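Local coordinates for protein putative trimethylamine methyltransferase (Rhizobium meliloti, PDB 4YYC) that probably acts as a methyltransferase, as its membership of the trimethylamine methyltransferase family suggests, at residues A299-T304 with A311-G316; L61-A66 with A347-L352. All coordinates share one frame; numbering follows the deposited sequence.

Contact 1 (A299-T304 with A311-G316); sequences AGAAFT and APVLFG
Val313 and Thr304 bury the most surface here, and they meet with the threonine hydroxyl set against the root of the valine fork: OG1 of Thr304 lies 3.6 Å from CB of Val313 and 3.7 Å from its CG1. Val313 carries CG2 opposite its own backbone N, while CG1 sits between N and the carbonyl carbon (chi1 59°). CG2 thereby reaches the helix, 3.7 Å from CB of Ala301, in a small apolar contact. Thr304 turns OG1 back along its own helix (chi1 68°), and the hydroxyl donates a 2.6 Å bond to O of Ala301, in the carbonyl plane. That bond satisfies a buried polar atom and fixes which prong faces the strand. With a valine here the hydroxyl is gone, and O of Ala301 would probably lose the side-chain donor that turns back to it, leaving a methyl to press on Val313. Farther out, CB of Ala311 rests 4.1 Å from O of Thr304. The pieces belong to one beta-alpha-beta unit, strand 269-277, helix 286-307 and strand 313-322, whose two strands run parallel. Val272 and Cys270 of the first strand touch Val313 and Thr304, and Leu352, which follows helix 334-350, packs on Ala301.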
ATOM      1  N   ALA A 299       9.789  -8.836  28.116  1.00 16.69           N
ATOM      2  CA  ALA A 299      10.629  -9.806  28.825  1.00 16.98           C
ATOM      3  C   ALA A 299      11.967  -9.996  28.104  1.00 16.73           C
ATOM      4  O   ALA A 299      13.024  -9.929  28.736  1.00 16.98           O
ATOM      5  CB  ALA A 299       9.884 -11.102  28.954  1.00 17.25           C
ATOM      6  N   GLY A 300      11.915 -10.233  26.794  1.00 16.08           N
ATOM      7  CA  GLY A 300      13.132 -10.526  26.064  1.00 15.98           C
ATOM      8  C   GLY A 300      14.063  -9.329  25.967  1.00 16.11           C
ATOM      9  O   GLY A 300      15.276  -9.476  26.085  1.00 16.40           O
ATOM     10  N   ALA A 301      13.496  -8.154  25.679  1.00 15.74           N
ATOM     11  CA  ALA A 301      14.314  -6.949  25.613  1.00 16.17           C
ATOM     12  C   ALA A 301      14.880  -6.589  26.969  1.00 16.70           C
ATOM     13  O   ALA A 301      16.075  -6.245  27.082  1.00 16.72           O
ATOM     14  CB  ALA A 301      13.544  -5.793  25.012  1.00 15.93           C
ATOM     15  N   ALA A 302      14.075  -6.690  28.044  1.00 16.83           N
ATOM     16  CA  ALA A 302      14.618  -6.383  29.380  1.00 17.79           C
ATOM     17  C   ALA A 302      15.734  -7.328  29.752  1.00 17.97           C
ATOM     18  O   ALA A 302      16.700  -6.898  30.400  1.00 18.59           O
ATOM     19  CB  ALA A 302      13.515  -6.447  30.425  1.00 17.96           C
ATOM     20  N   PHE A 303      15.626  -8.591  29.326  1.00 17.95           N
ATOM     21  CA  PHE A 303      16.693  -9.555  29.542  1.00 18.31           C
ATOM     22  C   PHE A 303      18.043  -9.060  29.036  1.00 18.17           C
ATOM     23  O   PHE A 303      19.088  -9.241  29.706  1.00 18.76           O
ATOM     24  CB  PHE A 303      16.341 -10.887  28.890  1.00 18.47           C
ATOM     25  CG  PHE A 303      17.379 -11.961  29.150  1.00 19.20           C
ATOM     26  CD1 PHE A 303      17.592 -12.453  30.420  1.00 20.79           C
ATOM     27  CD2 PHE A 303      18.185 -12.385  28.131  1.00 19.73           C
ATOM     28  CE1 PHE A 303      18.593 -13.425  30.643  1.00 21.11           C
ATOM     29  CE2 PHE A 303      19.165 -13.361  28.320  1.00 20.28           C
ATOM     30  CZ  PHE A 303      19.362 -13.876  29.567  1.00 20.96           C
ATOM     31  N   THR A 304      18.065  -8.409  27.891  1.00 17.48           N
ATOM     32  CA  THR A 304      19.351  -7.912  27.357  1.00 17.56           C
ATOM     33  C   THR A 304      20.037  -6.929  28.335  1.00 18.25           C
ATOM     34  O   THR A 304      21.261  -6.913  28.442  1.00 18.68           O
ATOM     35  CB  THR A 304      19.218  -7.257  25.967  1.00 17.22           C
ATOM     36  OG1 THR A 304      18.475  -6.031  26.090  1.00 17.30           O
ATOM     37  CG2 THR A 304      18.599  -8.235  24.941  1.00 16.92           C
ATOM     38  N   ALA A 311      22.922  -2.279  26.489  1.00 21.15           N
ATOM     39  CA  ALA A 311      23.051  -3.076  25.270  1.00 20.33           C
ATOM     40  C   ALA A 311      21.949  -2.675  24.280  1.00 19.71           C
ATOM     41  O   ALA A 311      20.813  -2.515  24.700  1.00 19.33           O
ATOM     42  CB  ALA A 311      22.932  -4.550  25.564  1.00 20.55           C
ATOM     43  N   PRO A 312      22.298  -2.516  22.989  1.00 19.00           N
ATOM     44  CA  PRO A 312      21.242  -2.075  22.072  1.00 18.24           C
ATOM     45  C   PRO A 312      20.219  -3.176  21.768  1.00 17.21           C
ATOM     46  O   PRO A 312      20.553  -4.366  21.577  1.00 17.21           O
ATOM     47  CB  PRO A 312      21.986  -1.627  20.806  1.00 18.56           C
ATOM     48  CG  PRO A 312      23.323  -2.204  20.919  1.00 19.50           C
ATOM     49  CD  PRO A 312      23.615  -2.524  22.342  1.00 19.65           C
ATOM     50  N   VAL A 313      18.938  -2.801  21.775  1.00 16.69           N
ATOM     51  CA  VAL A 313      17.898  -3.803  21.618  1.00 16.10           C
ATOM     52  C   VAL A 313      16.687  -3.196  20.884  1.00 15.80           C
ATOM     53  O   VAL A 313      16.298  -2.057  21.147  1.00 16.00           O
ATOM     54  CB  VAL A 313      17.482  -4.440  22.979  1.00 16.54           C
ATOM     55  CG1 VAL A 313      16.976  -3.443  23.980  1.00 17.29           C
ATOM     56  CG2 VAL A 313      16.439  -5.558  22.782  1.00 16.67           C
ATOM     57  N   LEU A 314      16.108  -3.965  19.964  1.00 15.01           N
ATOM     58  CA  LEU A 314      14.951  -3.538  19.206  1.00 14.99           C
ATOM     59  C   LEU A 314      13.697  -4.313  19.611  1.00 14.91           C
ATOM     60  O   LEU A 314      13.774  -5.507  19.941  1.00 14.65           O
ATOM     61  CB  LEU A 314      15.154  -3.741  17.689  1.00 15.14           C
ATOM     62  CG  LEU A 314      16.186  -2.860  17.005  1.00 15.76           C
ATOM     63  CD1 LEU A 314      17.599  -3.302  17.292  1.00 16.42           C
ATOM     64  CD2 LEU A 314      15.886  -2.792  15.518  1.00 15.44           C
ATOM     65  N   PHE A 315      12.549  -3.637  19.526  1.00 14.71           N
ATOM     66  CA  PHE A 315      11.234  -4.244  19.590  1.00 14.76           C
ATOM     67  C   PHE A 315      10.938  -4.759  18.170  1.00 14.68           C
ATOM     68  O   PHE A 315      10.700  -3.956  17.249  1.00 13.90           O
ATOM     69  CB  PHE A 315      10.249  -3.123  20.005  1.00 15.26           C
ATOM     70  CG  PHE A 315       8.810  -3.523  20.248  1.00 15.54           C
ATOM     71  CD1 PHE A 315       8.086  -4.261  19.353  1.00 15.67           C
ATOM     72  CD2 PHE A 315       8.149  -3.053  21.359  1.00 16.22           C
ATOM     73  CE1 PHE A 315       6.771  -4.556  19.579  1.00 16.04           C
ATOM     74  CE2 PHE A 315       6.813  -3.297  21.584  1.00 16.68           C
ATOM     75  CZ  PHE A 315       6.121  -4.070  20.700  1.00 16.59           C
ATOM     76  N   GLY A 316      10.938  -6.076  18.014  1.00 14.90           N
ATOM     77  CA  GLY A 316      10.650  -6.720  16.722  1.00 15.22           C
ATOM     78  C   GLY A 316       9.287  -7.333  16.732  1.00 15.96           C
ATOM     79  O   GLY A 316       8.685  -7.523  17.790  1.00 17.06           O
TER

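Contact 2 (L61-A66 with A347-L352); sequences LIERNA and ARRLGL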
ATOM      1  N   LEU A  61      -4.819   0.358  27.344  1.00 25.84           N
ATOM      2  CA  LEU A  61      -5.470  -0.920  27.553  1.00 25.98           C
ATOM      3  C   LEU A  61      -4.543  -2.087  27.242  1.00 24.96           C
ATOM      4  O   LEU A  61      -4.425  -3.020  28.028  1.00 24.53           O
ATOM      5  CB  LEU A  61      -6.723  -0.970  26.693  1.00 27.38           C
ATOM      6  CG  LEU A  61      -7.510  -2.271  26.675  1.00 28.67           C
ATOM      7  CD1 LEU A  61      -8.005  -2.600  28.063  1.00 29.80           C
ATOM      8  CD2 LEU A  61      -8.707  -2.079  25.729  1.00 29.37           C
ATOM      9  N   ILE A  62      -3.903  -2.011  26.080  1.00 23.28           N
ATOM     10  CA  ILE A  62      -2.952  -3.049  25.673  1.00 22.82           C
ATOM     11  C   ILE A  62      -1.776  -3.101  26.648  1.00 22.19           C
ATOM     12  O   ILE A  62      -1.360  -4.179  27.051  1.00 22.58           O
ATOM     13  CB  ILE A  62      -2.455  -2.857  24.234  1.00 22.24           C
ATOM     14  CG1 ILE A  62      -3.626  -2.879  23.233  1.00 23.23           C
ATOM     15  CG2 ILE A  62      -1.445  -3.938  23.871  1.00 21.41           C
ATOM     16  CD1 ILE A  62      -4.458  -4.137  23.263  1.00 23.81           C
ATOM     17  N   GLU A  63      -1.249  -1.953  27.042  1.00 22.41           N
ATOM     18  CA  GLU A  63      -0.116  -1.896  27.980  1.00 22.56           C
ATOM     19  C   GLU A  63      -0.495  -2.510  29.343  1.00 23.54           C
ATOM     20  O   GLU A  63       0.240  -3.309  29.906  1.00 22.89           O
ATOM     21  CB  GLU A  63       0.394  -0.448  28.110  1.00 23.22           C
ATOM     22  CG  GLU A  63       1.086   0.040  26.841  1.00 23.26           C
ATOM     23  CD  GLU A  63       1.351   1.528  26.778  1.00 24.45           C
ATOM     24  OE1 GLU A  63       0.632   2.310  27.434  1.00 25.97           O
ATOM     25  OE2 GLU A  63       2.216   1.941  25.985  1.00 24.53           O
ATOM     26  N   ARG A  64      -1.678  -2.180  29.836  1.00 24.50           N
ATOM     27  CA  ARG A  64      -2.145  -2.720  31.089  1.00 26.12           C
ATOM     28  C   ARG A  64      -2.324  -4.240  31.005  1.00 24.83           C
ATOM     29  O   ARG A  64      -1.891  -4.992  31.898  1.00 24.95           O
ATOM     30  CB  ARG A  64      -3.494  -2.068  31.428  1.00 28.46           C
ATOM     31  CG  ARG A  64      -4.002  -2.255  32.810  1.00 31.77           C
ATOM     32  CD  ARG A  64      -5.062  -1.205  33.136  1.00 33.89           C
ATOM     33  NE  ARG A  64      -6.115  -1.090  32.138  1.00 35.67           N
ATOM     34  CZ  ARG A  64      -6.413  -0.013  31.402  1.00 36.44           C
ATOM     35  NH1 ARG A  64      -5.763   1.140  31.512  1.00 37.60           N
ATOM     36  NH2 ARG A  64      -7.413  -0.087  30.547  1.00 37.44           N
ATOM     37  N   ASN A  65      -2.938  -4.698  29.921  1.00 24.17           N
ATOM     38  CA  ASN A  65      -3.155  -6.119  29.720  1.00 23.66           C
ATOM     39  C   ASN A  65      -1.845  -6.901  29.568  1.00 22.70           C
ATOM     40  O   ASN A  65      -1.737  -8.033  30.052  1.00 22.62           O
ATOM     41  CB  ASN A  65      -4.089  -6.366  28.510  1.00 23.97           C
ATOM     42  CG  ASN A  65      -5.535  -6.010  28.810  1.00 25.10           C
ATOM     43  OD1 ASN A  65      -5.876  -5.583  29.916  1.00 26.52           O
ATOM     44  ND2 ASN A  65      -6.417  -6.191  27.799  1.00 25.26           N
ATOM     45  N   ALA A  66      -0.843  -6.311  28.922  1.00 21.70           N
ATOM     46  CA  ALA A  66       0.451  -6.980  28.858  1.00 21.09           C
ATOM     47  C   ALA A  66       1.110  -7.131  30.205  1.00 21.89           C
ATOM     48  O   ALA A  66       1.712  -8.141  30.483  1.00 21.30           O
ATOM     49  CB  ALA A  66       1.368  -6.284  27.873  1.00 20.42           C
ATOM     50  N   ALA A 347       5.918   0.350  20.544  1.00 16.61           N
ATOM     51  CA  ALA A 347       7.389   0.437  20.548  1.00 16.69           C
ATOM     52  C   ALA A 347       7.908   1.845  20.794  1.00 17.05           C
ATOM     53  O   ALA A 347       8.859   2.064  21.593  1.00 16.99           O
ATOM     54  CB  ALA A 347       7.934  -0.121  19.237  1.00 16.21           C
ATOM     55  N   ARG A 348       7.265   2.830  20.187  1.00 17.19           N
ATOM     56  CA  ARG A 348       7.692   4.238  20.388  1.00 18.11           C
ATOM     57  C   ARG A 348       7.473   4.616  21.836  1.00 18.89           C
ATOM     58  O   ARG A 348       8.304   5.299  22.443  1.00 19.82           O
ATOM     59  CB  ARG A 348       6.962   5.190  19.443  1.00 18.49           C
ATOM     60  CG  ARG A 348       7.473   5.151  17.990  1.00 18.41           C
ATOM     61  CD  ARG A 348       6.813   6.224  17.140  1.00 18.72           C
ATOM     62  NE  ARG A 348       5.415   5.951  16.809  1.00 19.02           N
ATOM     63  CZ  ARG A 348       4.992   5.178  15.814  1.00 18.71           C
ATOM     64  NH1 ARG A 348       5.833   4.563  15.004  1.00 17.98           N
ATOM     65  NH2 ARG A 348       3.681   5.022  15.637  1.00 19.83           N
ATOM     66  N   ARG A 349       6.367   4.159  22.421  1.00 19.25           N
ATOM     67  CA  ARG A 349       6.061   4.475  23.814  1.00 20.38           C
ATOM     68  C   ARG A 349       6.976   3.746  24.780  1.00 20.55           C
ATOM     69  O   ARG A 349       7.360   4.331  25.824  1.00 21.75           O
ATOM     70  CB  ARG A 349       4.602   4.171  24.141  1.00 20.87           C
ATOM     71  CG  ARG A 349       3.612   5.080  23.427  1.00 21.47           C
ATOM     72  CD  ARG A 349       2.258   4.450  23.361  1.00 21.64           C
ATOM     73  NE  ARG A 349       1.587   4.301  24.643  1.00 22.58           N
ATOM     74  CZ  ARG A 349       0.793   5.236  25.181  1.00 23.90           C
ATOM     75  NH1 ARG A 349       0.563   6.405  24.562  1.00 24.23           N
ATOM     76  NH2 ARG A 349       0.197   4.984  26.322  1.00 24.31           N
ATOM     77  N   LEU A 350       7.419   2.554  24.418  1.00 19.71           N
ATOM     78  CA  LEU A 350       8.406   1.812  25.194  1.00 20.13           C
ATOM     79  C   LEU A 350       9.806   2.421  25.080  1.00 20.20           C
ATOM     80  O   LEU A 350      10.586   2.347  26.036  1.00 22.68           O
ATOM     81  CB  LEU A 350       8.383   0.339  24.814  1.00 19.89           C
ATOM     82  CG  LEU A 350       9.300  -0.576  25.613  1.00 20.21           C
ATOM     83  CD1 LEU A 350       9.114  -0.481  27.116  1.00 20.86           C
ATOM     84  CD2 LEU A 350       9.052  -1.993  25.153  1.00 20.22           C
ATOM     85  N   GLY A 351      10.116   3.089  23.988  1.00 19.24           N
ATOM     86  CA  GLY A 351      11.397   3.703  23.728  1.00 19.26           C
ATOM     87  C   GLY A 351      12.437   2.848  23.034  1.00 18.58           C
ATOM     88  O   GLY A 351      13.621   3.060  23.244  1.00 19.51           O
ATOM     89  N   LEU A 352      12.002   1.843  22.271  1.00 17.94           N
ATOM     90  CA  LEU A 352      12.919   0.990  21.528  1.00 17.80           C
ATOM     91  C   LEU A 352      12.719   1.154  20.041  1.00 17.14           C
ATOM     92  O   LEU A 352      11.573   1.274  19.565  1.00 17.13           O
ATOM     93  CB  LEU A 352      12.700  -0.497  21.864  1.00 17.71           C
ATOM     94  CG  LEU A 352      12.849  -0.882  23.345  1.00 18.07           C
ATOM     95  CD1 LEU A 352      12.597  -2.371  23.511  1.00 18.08           C
ATOM     96  CD2 LEU A 352      14.173  -0.450  23.902  1.00 18.46           C
TER
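Glu63 and Arg349 carry this contact through a side-on, two-pronged salt bridge. NE of Arg349 donates to OE2 of Glu63 at 2.8 Å, and NH2 of Arg349 to OE1 of Glu63 at 2.9 Å; both bonds are nearly straight, the first at 172°. Each oxygen is met on its syn side and lies close to the guanidinium plane, but the carboxylate is turned 31° from that plane, so the nitrogens approach it from somewhat out of its own plane. A bend at chi3 (67°) brings the guanidinium edge to the end of the extended Glu63 chain; the two side chains cross at about a right angle. The remaining nitrogen, NH1, pairs with Glu56, so one arginine serves two acids of helix 56-73; its charge is likely to help keep both ionised. Beyond the bridge, CD of Arg349 comes 3.6 Å from OE2 of Glu63, and the arginine side chain packs on Leu59 and Gln60 of helix 56-73. Backbone bonds finish helix 334-350. N of Leu352 reaches O of Ala347 at 3.2 Å, N of Gly351 bonds weakly to O of Arg348, and Gly351 takes a positive phi. This is a Schellman motif, the classic helix C-terminal cap, here with an interhelical salt bridge from the last turn.

How the contacts relate
Contact 1 is core packing and contact 2 a surface pairing, and their chemistry follows: small apolar groups and an internally bonded hydroxyl in the first, full charges in the second. Contact 1 joins close neighbours in sequence within a beta-alpha-beta unit, whereas contact 2 ties helix 56-73 to helix 334-350 across some 280 residues, enclosing contact 1 along the chain. Their centres are about 14 Å apart, and they touch where the strand and helix of contact 1 meet the end of helix 334-350 and Leu352 beyond it. Phe315 CD2 packs 3.6 Å from Ala347 CB, and Leu352 CD1 lies 3.9 Å from Ala301 CB, so 347-352 turns Ala347 and Leu352 to the core and Arg349 to helix 56-73.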